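Local coordinates for D-2-hydroxyacid dehydrogensase protein (Ketogulonicigenium vulgare, PDB 4LSW) that probably interconverts 2-oxo acids and D-2-hydroxy acids with a nicotinamide cofactor, at residues V143-G154 / L164-D175; L252-E263 / N275-A283. One frame throughout, in Å; residues are numbered along the deposited sequence.

Interaction 1: residues V143-G154 / L164-D175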
loop_
_atom_site.group_PDB
_atom_site.type_symbol
_atom_site.label_atom_id
_atom_site.label_comp_id
_atom_site.label_asym_id
_atom_site.label_seq_id
_atom_site.Cartn_x
_atom_site.Cartn_y
_atom_site.Cartn_z
ATOM N N VAL A 143 -18.175 16.475 -6.158
ATOM C CA VAL A 143 -17.624 15.195 -6.585
ATOM C C VAL A 143 -18.574 14.420 -7.511
ATOM O O VAL A 143 -18.191 14.047 -8.625
ATOM C CB VAL A 143 -17.209 14.316 -5.375
ATOM C CG1 VAL A 143 -16.872 12.891 -5.836
ATOM C CG2 VAL A 143 -16.027 14.941 -4.658
ATOM N N PHE A 144 -19.806 14.180 -7.065
ATOM C CA PHE A 144 -20.685 13.255 -7.777
ATOM C C PHE A 144 -20.931 13.658 -9.225
ATOM O O PHE A 144 -21.007 14.844 -9.554
ATOM C CB PHE A 144 -22.034 13.059 -7.045
ATOM C CG PHE A 144 -23.047 14.154 -7.320
ATOM C CD1 PHE A 144 -23.042 15.324 -6.576
ATOM C CD2 PHE A 144 -23.997 14.007 -8.331
ATOM C CE1 PHE A 144 -23.961 16.338 -6.835
ATOM C CE2 PHE A 144 -24.921 15.017 -8.592
ATOM C CZ PHE A 144 -24.897 16.185 -7.842
ATOM N N GLY A 145 -21.052 12.651 -10.085
ATOM C CA GLY A 145 -21.381 12.868 -11.483
ATOM C C GLY A 145 -20.226 13.349 -12.349
ATOM O O GLY A 145 -20.382 13.472 -13.566
ATOM N N ARG A 146 -19.073 13.607 -11.741
ATOM C CA ARG A 146 -17.929 14.133 -12.475
ATOM C C ARG A 146 -17.057 12.982 -12.989
ATOM O O ARG A 146 -17.453 11.818 -12.906
ATOM C CB ARG A 146 -17.162 15.139 -11.614
ATOM C CG ARG A 146 -18.037 16.367 -11.238
ATOM C CD ARG A 146 -17.265 17.413 -10.462
ATOM N NE ARG A 146 -16.202 18.028 -11.254
ATOM C CZ ARG A 146 -15.180 18.701 -10.736
ATOM N NH1 ARG A 146 -15.071 18.852 -9.424
ATOM N NH2 ARG A 146 -14.259 19.226 -11.533
ATOM N N ARG A 147 -15.897 13.301 -13.554
ATOM C CA ARG A 147 -15.106 12.303 -14.262
ATOM C C ARG A 147 -13.932 11.816 -13.416
ATOM O O ARG A 147 -13.180 12.623 -12.876
ATOM C CB ARG A 147 -14.592 12.902 -15.576
ATOM C CG ARG A 147 -15.712 13.420 -16.499
ATOM C CD ARG A 147 -15.128 14.312 -17.585
ATOM N NE ARG A 147 -14.378 15.424 -17.009
ATOM C CZ ARG A 147 -13.622 16.267 -17.709
ATOM N NH1 ARG A 147 -13.507 16.134 -19.021
ATOM N NH2 ARG A 147 -12.979 17.249 -17.085
ATOM N N ALA A 148 -13.789 10.499 -13.306
ATOM C CA ALA A 148 -12.715 9.907 -12.519
ATOM C C ALA A 148 -11.972 8.864 -13.326
ATOM O O ALA A 148 -12.588 8.083 -14.047
ATOM C CB ALA A 148 -13.278 9.296 -11.224
ATOM N N GLY A 149 -10.650 8.864 -13.182
ATOM C CA GLY A 149 -9.815 7.877 -13.836
ATOM C C GLY A 149 -9.114 7.043 -12.791
ATOM O O GLY A 149 -8.706 7.555 -11.750
ATOM N N VAL A 150 -8.975 5.756 -13.074
ATOM C CA VAL A 150 -8.272 4.845 -12.183
ATOM C C VAL A 150 -7.072 4.258 -12.920
ATOM O O VAL A 150 -7.228 3.548 -13.926
ATOM C CB VAL A 150 -9.209 3.744 -11.666
ATOM C CG1 VAL A 150 -8.493 2.814 -10.695
ATOM C CG2 VAL A 150 -10.435 4.374 -10.990
ATOM N N LEU A 151 -5.875 4.574 -12.423
ATOM C CA LEU A 151 -4.621 4.131 -13.033
ATOM C C LEU A 151 -4.168 2.853 -12.338
ATOM O O LEU A 151 -3.674 2.878 -11.203
ATOM C CB LEU A 151 -3.563 5.227 -12.927
ATOM C CG LEU A 151 -2.196 4.894 -13.514
ATOM C CD1 LEU A 151 -2.333 4.481 -14.974
ATOM C CD2 LEU A 151 -1.299 6.097 -13.393
ATOM N N GLY A 152 -4.386 1.732 -13.017
ATOM C CA GLY A 152 -4.184 0.418 -12.427
ATOM C C GLY A 152 -5.509 -0.122 -11.927
ATOM O O GLY A 152 -6.010 0.334 -10.898
ATOM N N LEU A 153 -6.085 -1.071 -12.656
ATOM C CA LEU A 153 -7.380 -1.629 -12.269
ATOM C C LEU A 153 -7.261 -3.096 -11.848
ATOM O O LEU A 153 -7.939 -3.978 -12.383
ATOM C CB LEU A 153 -8.415 -1.448 -13.383
ATOM C CG LEU A 153 -9.847 -1.483 -12.842
ATOM C CD1 LEU A 153 -10.265 -0.115 -12.315
ATOM C CD2 LEU A 153 -10.804 -1.989 -13.903
ATOM N N GLY A 154 -6.367 -3.332 -10.890
ATOM C CA GLY A 154 -6.273 -4.610 -10.210
ATOM C C GLY A 154 -7.254 -4.633 -9.052
ATOM O O GLY A 154 -8.278 -3.959 -9.098
ATOM N N LEU A 164 -16.707 4.564 -6.632
ATOM C CA LEU A 164 -16.968 5.755 -7.447
ATOM C C LEU A 164 -18.288 5.651 -8.209
ATOM O O LEU A 164 -18.954 6.663 -8.446
ATOM C CB LEU A 164 -15.826 6.011 -8.421
ATOM C CG LEU A 164 -14.447 6.235 -7.818
ATOM C CD1 LEU A 164 -13.392 6.300 -8.924
ATOM C CD2 LEU A 164 -14.417 7.492 -6.925
ATOM N N ALA A 165 -18.663 4.438 -8.608
ATOM C CA ALA A 165 -19.911 4.250 -9.351
ATOM C C ALA A 165 -21.138 4.643 -8.528
ATOM O O ALA A 165 -22.135 5.101 -9.088
ATOM C CB ALA A 165 -20.029 2.802 -9.851
ATOM N N GLY A 166 -21.061 4.471 -7.210
ATOM C CA GLY A 166 -22.154 4.858 -6.327
ATOM C C GLY A 166 -22.347 6.370 -6.277
ATOM O O GLY A 166 -23.425 6.854 -5.893
ATOM N N PHE A 167 -21.307 7.109 -6.679
ATOM C CA PHE A 167 -21.361 8.567 -6.821
ATOM C C PHE A 167 -21.685 9.008 -8.259
ATOM O O PHE A 167 -21.549 10.194 -8.603
ATOM C CB PHE A 167 -20.024 9.195 -6.374
ATOM C CG PHE A 167 -19.775 9.092 -4.895
ATOM C CD1 PHE A 167 -19.244 7.938 -4.340
ATOM C CD2 PHE A 167 -20.090 10.146 -4.052
ATOM C CE1 PHE A 167 -19.023 7.833 -2.976
ATOM C CE2 PHE A 167 -19.878 10.051 -2.680
ATOM C CZ PHE A 167 -19.340 8.894 -2.138
ATOM N N ASP A 168 -22.106 8.043 -9.088
ATOM C CA ASP A 168 -22.493 8.288 -10.476
ATOM C C ASP A 168 -21.396 8.954 -11.279
ATOM O O ASP A 168 -21.656 9.747 -12.182
ATOM C CB ASP A 168 -23.775 9.126 -10.550
ATOM C CG ASP A 168 -24.992 8.373 -10.061
ATOM O OD1 ASP A 168 -24.951 7.126 -10.032
ATOM O OD2 ASP A 168 -25.987 9.041 -9.714
ATOM N N MET A 169 -20.158 8.632 -10.942
ATOM C CA MET A 169 -19.065 9.216 -11.691
ATOM C C MET A 169 -18.906 8.562 -13.057
ATOM O O MET A 169 -19.336 7.407 -13.280
ATOM C CB MET A 169 -17.772 9.179 -10.878
ATOM C CG MET A 169 -17.929 9.838 -9.513
ATOM S SD MET A 169 -16.386 10.103 -8.651
ATOM C CE MET A 169 -15.896 11.627 -9.465
ATOM N N GLN A 170 -18.332 9.332 -13.979
ATOM C CA GLN A 170 -17.964 8.834 -15.300
ATOM C C GLN A 170 -16.562 8.261 -15.164
ATOM O O GLN A 170 -15.591 9.003 -14.988
ATOM C CB GLN A 170 -17.992 9.980 -16.305
ATOM C CG GLN A 170 -19.293 10.787 -16.269
ATOM C CD GLN A 170 -19.173 12.117 -16.989
ATOM O OE1 GLN A 170 -18.950 12.167 -18.203
ATOM N NE2 GLN A 170 -19.315 13.208 -16.240
ATOM N N ILE A 171 -16.466 6.938 -15.238
ATOM C CA ILE A 171 -15.252 6.235 -14.850
ATOM C C ILE A 171 -14.500 5.669 -16.042
ATOM O O ILE A 171 -15.067 4.964 -16.878
ATOM C CB ILE A 171 -15.592 5.103 -13.881
ATOM C CG1 ILE A 171 -16.261 5.706 -12.649
ATOM C CG2 ILE A 171 -14.333 4.328 -13.494
ATOM C CD1 ILE A 171 -17.072 4.714 -11.851
ATOM N N SER A 172 -13.215 5.999 -16.104
ATOM C CA SER A 172 -12.303 5.379 -17.055
ATOM C C SER A 172 -11.107 4.817 -16.301
ATOM O O SER A 172 -10.879 5.134 -15.138
ATOM C CB SER A 172 -11.837 6.406 -18.077
ATOM O OG SER A 172 -11.419 7.591 -17.420
ATOM N N TYR A 173 -10.328 3.984 -16.973
ATOM C CA TYR A 173 -9.170 3.389 -16.328
ATOM C C TYR A 173 -8.112 3.056 -17.354
ATOM O O TYR A 173 -8.407 2.926 -18.547
ATOM C CB TYR A 173 -9.560 2.118 -15.566
ATOM C CG TYR A 173 -9.923 0.934 -16.442
ATOM C CD1 TYR A 173 -11.184 0.816 -17.010
ATOM C CD2 TYR A 173 -9.000 -0.078 -16.686
ATOM C CE1 TYR A 173 -11.520 -0.285 -17.814
ATOM C CE2 TYR A 173 -9.322 -1.176 -17.476
ATOM C CZ TYR A 173 -10.583 -1.277 -18.031
ATOM O OH TYR A 173 -10.881 -2.383 -18.818
ATOM N N SER A 174 -6.875 2.936 -16.880
ATOM C CA SER A 174 -5.777 2.480 -17.721
ATOM C C SER A 174 -5.048 1.340 -17.031
ATOM O O SER A 174 -4.932 1.317 -15.814
ATOM C CB SER A 174 -4.813 3.619 -18.006
ATOM O OG SER A 174 -3.811 3.212 -18.937
ATOM N N ASP A 175 -4.591 0.372 -17.822
ATOM C CA ASP A 175 -3.821 -0.758 -17.322
ATOM C C ASP A 175 -3.122 -1.353 -18.534
ATOM O O ASP A 175 -3.210 -0.788 -19.624
ATOM C CB ASP A 175 -4.733 -1.780 -16.626
ATOM C CG ASP A 175 -4.027 -2.554 -15.523
ATOM O OD1 ASP A 175 -2.875 -2.994 -15.722
ATOM O OD2 ASP A 175 -4.636 -2.713 -14.441
#

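Interaction 2: residues L252-E263 / N275-A283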
loop_
_atom_site.group_PDB
_atom_site.type_symbol
_atom_site.label_atom_id
_atom_site.label_comp_id
_atom_site.label_asym_id
_atom_site.label_seq_id
_atom_site.Cartn_x
_atom_site.Cartn_y
_atom_site.Cartn_z
ATOM N N LEU A 252 -1.319 21.660 -11.641
ATOM C CA LEU A 252 -2.184 20.631 -11.066
ATOM C C LEU A 252 -2.979 21.294 -9.968
ATOM O O LEU A 252 -2.424 22.040 -9.159
ATOM C CB LEU A 252 -1.370 19.484 -10.467
ATOM C CG LEU A 252 -2.241 18.403 -9.796
ATOM C CD1 LEU A 252 -3.200 17.774 -10.807
ATOM C CD2 LEU A 252 -1.367 17.361 -9.164
ATOM N N GLY A 253 -4.274 20.998 -9.920
ATOM C CA GLY A 253 -5.157 21.622 -8.950
ATOM C C GLY A 253 -4.908 21.238 -7.505
ATOM O O GLY A 253 -4.839 22.114 -6.635
ATOM N N SER A 254 -4.791 19.941 -7.238
ATOM C CA SER A 254 -4.622 19.466 -5.871
ATOM C C SER A 254 -4.170 18.017 -5.847
ATOM O O SER A 254 -4.210 17.326 -6.866
ATOM C CB SER A 254 -5.925 19.619 -5.072
ATOM O OG SER A 254 -6.956 18.816 -5.625
ATOM N N ALA A 255 -3.743 17.561 -4.676
ATOM C CA ALA A 255 -3.322 16.188 -4.493
ATOM C C ALA A 255 -3.716 15.706 -3.113
ATOM O O ALA A 255 -3.783 16.488 -2.163
ATOM C CB ALA A 255 -1.818 16.064 -4.685
ATOM N N ALA A 256 -3.977 14.414 -3.018
ATOM C CA ALA A 256 -4.239 13.767 -1.744
ATOM C C ALA A 256 -3.350 12.542 -1.696
ATOM O O ALA A 256 -3.456 11.660 -2.538
ATOM C CB ALA A 256 -5.714 13.389 -1.639
ATOM N N LEU A 257 -2.418 12.514 -0.745
ATOM C CA LEU A 257 -1.352 11.520 -0.766
ATOM C C LEU A 257 -1.283 10.752 0.543
ATOM O O LEU A 257 -1.279 11.364 1.614
ATOM C CB LEU A 257 -0.012 12.222 -1.013
ATOM C CG LEU A 257 0.082 13.118 -2.256
ATOM C CD1 LEU A 257 1.426 13.838 -2.265
ATOM C CD2 LEU A 257 -0.070 12.327 -3.538
ATOM N N ASP A 258 -1.249 9.424 0.443
ATOM C CA ASP A 258 -1.124 8.549 1.598
ATOM C C ASP A 258 0.258 7.896 1.598
ATOM O O ASP A 258 0.604 7.188 2.525
ATOM C CB ASP A 258 -2.249 7.490 1.596
ATOM C CG ASP A 258 -2.295 6.648 2.884
ATOM O OD1 ASP A 258 -2.395 7.231 3.992
ATOM O OD2 ASP A 258 -2.238 5.400 2.754
ATOM N N VAL A 259 1.060 8.146 0.569
ATOM C CA VAL A 259 2.372 7.519 0.505
ATOM C C VAL A 259 3.375 8.518 -0.057
ATOM O O VAL A 259 3.023 9.364 -0.887
ATOM C CB VAL A 259 2.329 6.291 -0.383
ATOM C CG1 VAL A 259 1.965 6.717 -1.749
ATOM C CG2 VAL A 259 3.661 5.538 -0.373
ATOM N N PHE A 260 4.613 8.440 0.426
ATOM C CA PHE A 260 5.637 9.420 0.064
ATOM C C PHE A 260 7.009 8.762 -0.009
ATOM O O PHE A 260 7.289 7.820 0.726
ATOM C CB PHE A 260 5.725 10.529 1.116
ATOM C CG PHE A 260 4.414 11.186 1.455
ATOM C CD1 PHE A 260 3.548 10.605 2.375
ATOM C CD2 PHE A 260 4.073 12.408 0.900
ATOM C CE1 PHE A 260 2.348 11.224 2.697
ATOM C CE2 PHE A 260 2.882 13.036 1.222
ATOM C CZ PHE A 260 2.013 12.435 2.132
ATOM N N GLU A 261 7.870 9.270 -0.888
ATOM C CA GLU A 261 9.262 8.830 -0.906
ATOM C C GLU A 261 9.902 9.164 0.435
ATOM O O GLU A 261 9.743 10.276 0.945
ATOM C CB GLU A 261 10.037 9.513 -2.040
ATOM C CG GLU A 261 9.691 9.022 -3.441
ATOM C CD GLU A 261 10.206 7.627 -3.754
ATOM O OE1 GLU A 261 10.949 7.037 -2.938
ATOM O OE2 GLU A 261 9.863 7.110 -4.836
ATOM N N GLY A 262 10.592 8.189 1.019
ATOM C CA GLY A 262 11.288 8.404 2.276
ATOM C C GLY A 262 10.418 8.580 3.514
ATOM O O GLY A 262 10.905 9.025 4.555
ATOM N N GLU A 263 9.138 8.233 3.405
ATOM C CA GLU A 263 8.225 8.296 4.543
ATOM C C GLU A 263 8.778 7.500 5.721
ATOM O O GLU A 263 9.457 6.489 5.528
ATOM C CB GLU A 263 6.841 7.763 4.150
ATOM C CG GLU A 263 6.839 6.298 3.766
ATOM C CD GLU A 263 5.481 5.808 3.316
ATOM O OE1 GLU A 263 4.683 6.636 2.833
ATOM O OE2 GLU A 263 5.227 4.595 3.444
ATOM N N ASN A 275 -2.758 23.063 -1.368
ATOM C CA ASN A 275 -3.684 22.181 -2.078
ATOM C C ASN A 275 -3.305 20.709 -1.956
ATOM O O ASN A 275 -3.472 19.929 -2.903
ATOM C CB ASN A 275 -3.709 22.568 -3.553
ATOM C CG ASN A 275 -2.311 22.722 -4.128
ATOM O OD1 ASN A 275 -1.324 22.726 -3.389
ATOM N ND2 ASN A 275 -2.220 22.852 -5.444
ATOM N N VAL A 276 -2.799 20.325 -0.791
ATOM C CA VAL A 276 -2.351 18.958 -0.570
ATOM C C VAL A 276 -2.931 18.391 0.721
ATOM O O VAL A 276 -2.773 18.975 1.797
ATOM C CB VAL A 276 -0.812 18.865 -0.494
ATOM C CG1 VAL A 276 -0.396 17.458 -0.142
ATOM C CG2 VAL A 276 -0.183 19.260 -1.807
ATOM N N LEU A 277 -3.621 17.261 0.600
ATOM C CA LEU A 277 -4.073 16.504 1.765
ATOM C C LEU A 277 -3.037 15.447 2.117
ATOM O O LEU A 277 -2.734 14.572 1.304
ATOM C CB LEU A 277 -5.411 15.818 1.473
ATOM C CG LEU A 277 -5.976 15.010 2.639
ATOM C CD1 LEU A 277 -6.483 15.970 3.661
ATOM C CD2 LEU A 277 -7.088 14.063 2.178
ATOM N N LEU A 278 -2.489 15.516 3.329
ATOM C CA LEU A 278 -1.495 14.550 3.769
ATOM C C LEU A 278 -2.131 13.450 4.633
ATOM O O LEU A 278 -2.915 13.756 5.530
ATOM C CB LEU A 278 -0.419 15.267 4.591
ATOM C CG LEU A 278 0.306 16.450 3.959
ATOM C CD1 LEU A 278 1.085 17.214 5.042
ATOM C CD2 LEU A 278 1.230 15.968 2.861
ATOM N N GLN A 279 -1.774 12.195 4.382
ATOM C CA GLN A 279 -2.150 11.083 5.267
ATOM C C GLN A 279 -0.943 10.183 5.545
ATOM O O GLN A 279 -0.125 9.939 4.653
ATOM C CB GLN A 279 -3.296 10.262 4.658
ATOM C CG GLN A 279 -4.577 11.037 4.426
ATOM C CD GLN A 279 -5.410 11.232 5.689
ATOM O OE1 GLN A 279 -6.174 10.347 6.091
ATOM N NE2 GLN A 279 -5.274 12.397 6.315
ATOM N N PRO A 280 -0.826 9.675 6.787
ATOM C CA PRO A 280 0.392 8.967 7.209
ATOM C C PRO A 280 0.447 7.479 6.834
ATOM O O PRO A 280 0.629 6.617 7.703
ATOM C CB PRO A 280 0.362 9.135 8.731
ATOM C CG PRO A 280 -1.106 9.110 9.050
ATOM C CD PRO A 280 -1.755 9.886 7.909
ATOM N N HIS A 281 0.339 7.189 5.539
ATOM C CA HIS A 281 0.308 5.818 5.038
ATOM C C HIS A 281 -0.540 4.875 5.878
ATOM O O HIS A 281 -0.058 3.863 6.397
ATOM C CB HIS A 281 1.713 5.258 4.799
ATOM C CG HIS A 281 1.757 4.190 3.750
ATOM N ND1 HIS A 281 2.922 3.800 3.122
ATOM C CD2 HIS A 281 0.767 3.445 3.201
ATOM C CE1 HIS A 281 2.649 2.850 2.246
ATOM N NE2 HIS A 281 1.349 2.615 2.273
ATOM N N HIS A 282 -1.818 5.215 5.991
ATOM C CA HIS A 282 -2.718 4.380 6.769
ATOM C C HIS A 282 -3.920 3.881 5.973
ATOM O O HIS A 282 -4.952 3.554 6.565
ATOM C CB HIS A 282 -3.167 5.075 8.070
ATOM C CG HIS A 282 -4.161 6.182 7.877
ATOM N ND1 HIS A 282 -5.207 6.404 8.751
ATOM C CD2 HIS A 282 -4.255 7.148 6.933
ATOM C CE1 HIS A 282 -5.908 7.445 8.345
ATOM N NE2 HIS A 282 -5.345 7.925 7.248
ATOM N N ALA A 283 -3.796 3.790 4.650
ATOM C CA ALA A 283 -4.889 3.209 3.856
ATOM C C ALA A 283 -5.339 1.822 4.332
ATOM O O ALA A 283 -6.531 1.506 4.293
ATOM C CB ALA A 283 -4.529 3.167 2.373
#

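Interaction 1: residues V143-G154 / L164-D175
A148 CB, on strand 147-151, packs against L164 CD1 (3.8 Å) near the end of the intervening helix, with M169 beside it. The M169 chain bends at its last torsion (chi3 82°), which tucks CE between A148 CB and V143 CG1. Past A148 on the same sheet face, V150 CG2 also reaches L164 CD1. F200, of strand 200-203, touches V143 and M169, and helix 101-116 covers V143 and L164, so this face is packed tightly. Backbone bonds run through the parallel pairing, as from A148 N to Q170 O (2.9 Å). At the C-terminal ends, L153 CD2 sits over the centre of the Y173 ring, 3.8 Å from its centroid, in a CH-pi contact. The ring is placed there because its CG lies between the backbone N and the carbonyl carbon (chi1 71°), and its OH bonds to K179 N. A serine in place of Y173 would probably leave L153 CD2 without its aromatic face and K179 N without that partner. The rim formed by G145, Q170 and R147 is looser and nearer solvent: G145 N bonds to F167 O, Q170 NE2 reaches G145 O at 2.9 Å in its own amide plane, and only the CG of R147 lies against that amide, its guanidinium pairing with D199. Beyond the strands D175 OD2 accepts L153 N (2.8 Å) on its anti side, 31° out of the carboxylate plane. The glycines G152 and G154 follow the first strand and D175 follows the second, consistent with the dinucleotide-binding beta-alpha-beta unit of a Rossmann fold.

Interaction 2: residues L252-E263 / N275-A283
A255, A256 and L257 pair in parallel register with V276, L277 and L278, the two short strands lying 4.7 Å apart with only 8° between their directions. L277 N gives to A255 O, L257 N to L277 O, and Q279 N to L257 O. At the start N275 adds a side-chain bond, ND2 reaching G253 O (3.0 Å) from above its carbonyl plane. A256 CB and L277 CB touch on one sheet face; on the other, L278 CD2 meets F260 CZ at 3.7 Å. This pairing forms the outer border of the Rossmann-type sheet, and past the strands both chains become loops. There D258 holds two backbone amides with one carboxylate: OD1 takes H282 N through its syn lone pair (2.9 Å), and OD2 takes A283 N (2.9 Å). H281 ND1 gives a very short hydrogen bond to E263 OE2 (2.5 Å), nearly straight at 172°, with the acceptor near the ring plane; the carboxylate and ring planes stand 62° apart. V259 CB lies over one face of that ring, offset toward its rim. In this family a histidine paired with a glutamate commonly serves acid-base chemistry, and H281 with E263 is consistent with that site. E263 OE1 also accepts F260 N (3.0 Å).

Overall arrangement
Interactions 1 and 2 are parallel strand pairs toward opposite borders of one seven-stranded sheet, their centres about 19 Å apart and their nearest atoms about 9 Å apart, with strands 200-203 and 228-231 between them. Strand 276-278 of interaction 2 is outermost, whereas strand 186-188 lies beyond the pair in interaction 1. Each mixes buried strands with more exposed loop ends, and helix 101-116 touches residues of both. Their chemistry differs: interaction 1 is apolar where A148 and V150 meet L164, largely polar on the other sheet face, and ends in a glycine-rich turn that probably receives the dinucleotide, as in other Rossmann folds, while interaction 2 carries a polar network of carboxylates, backbone amides and histidines.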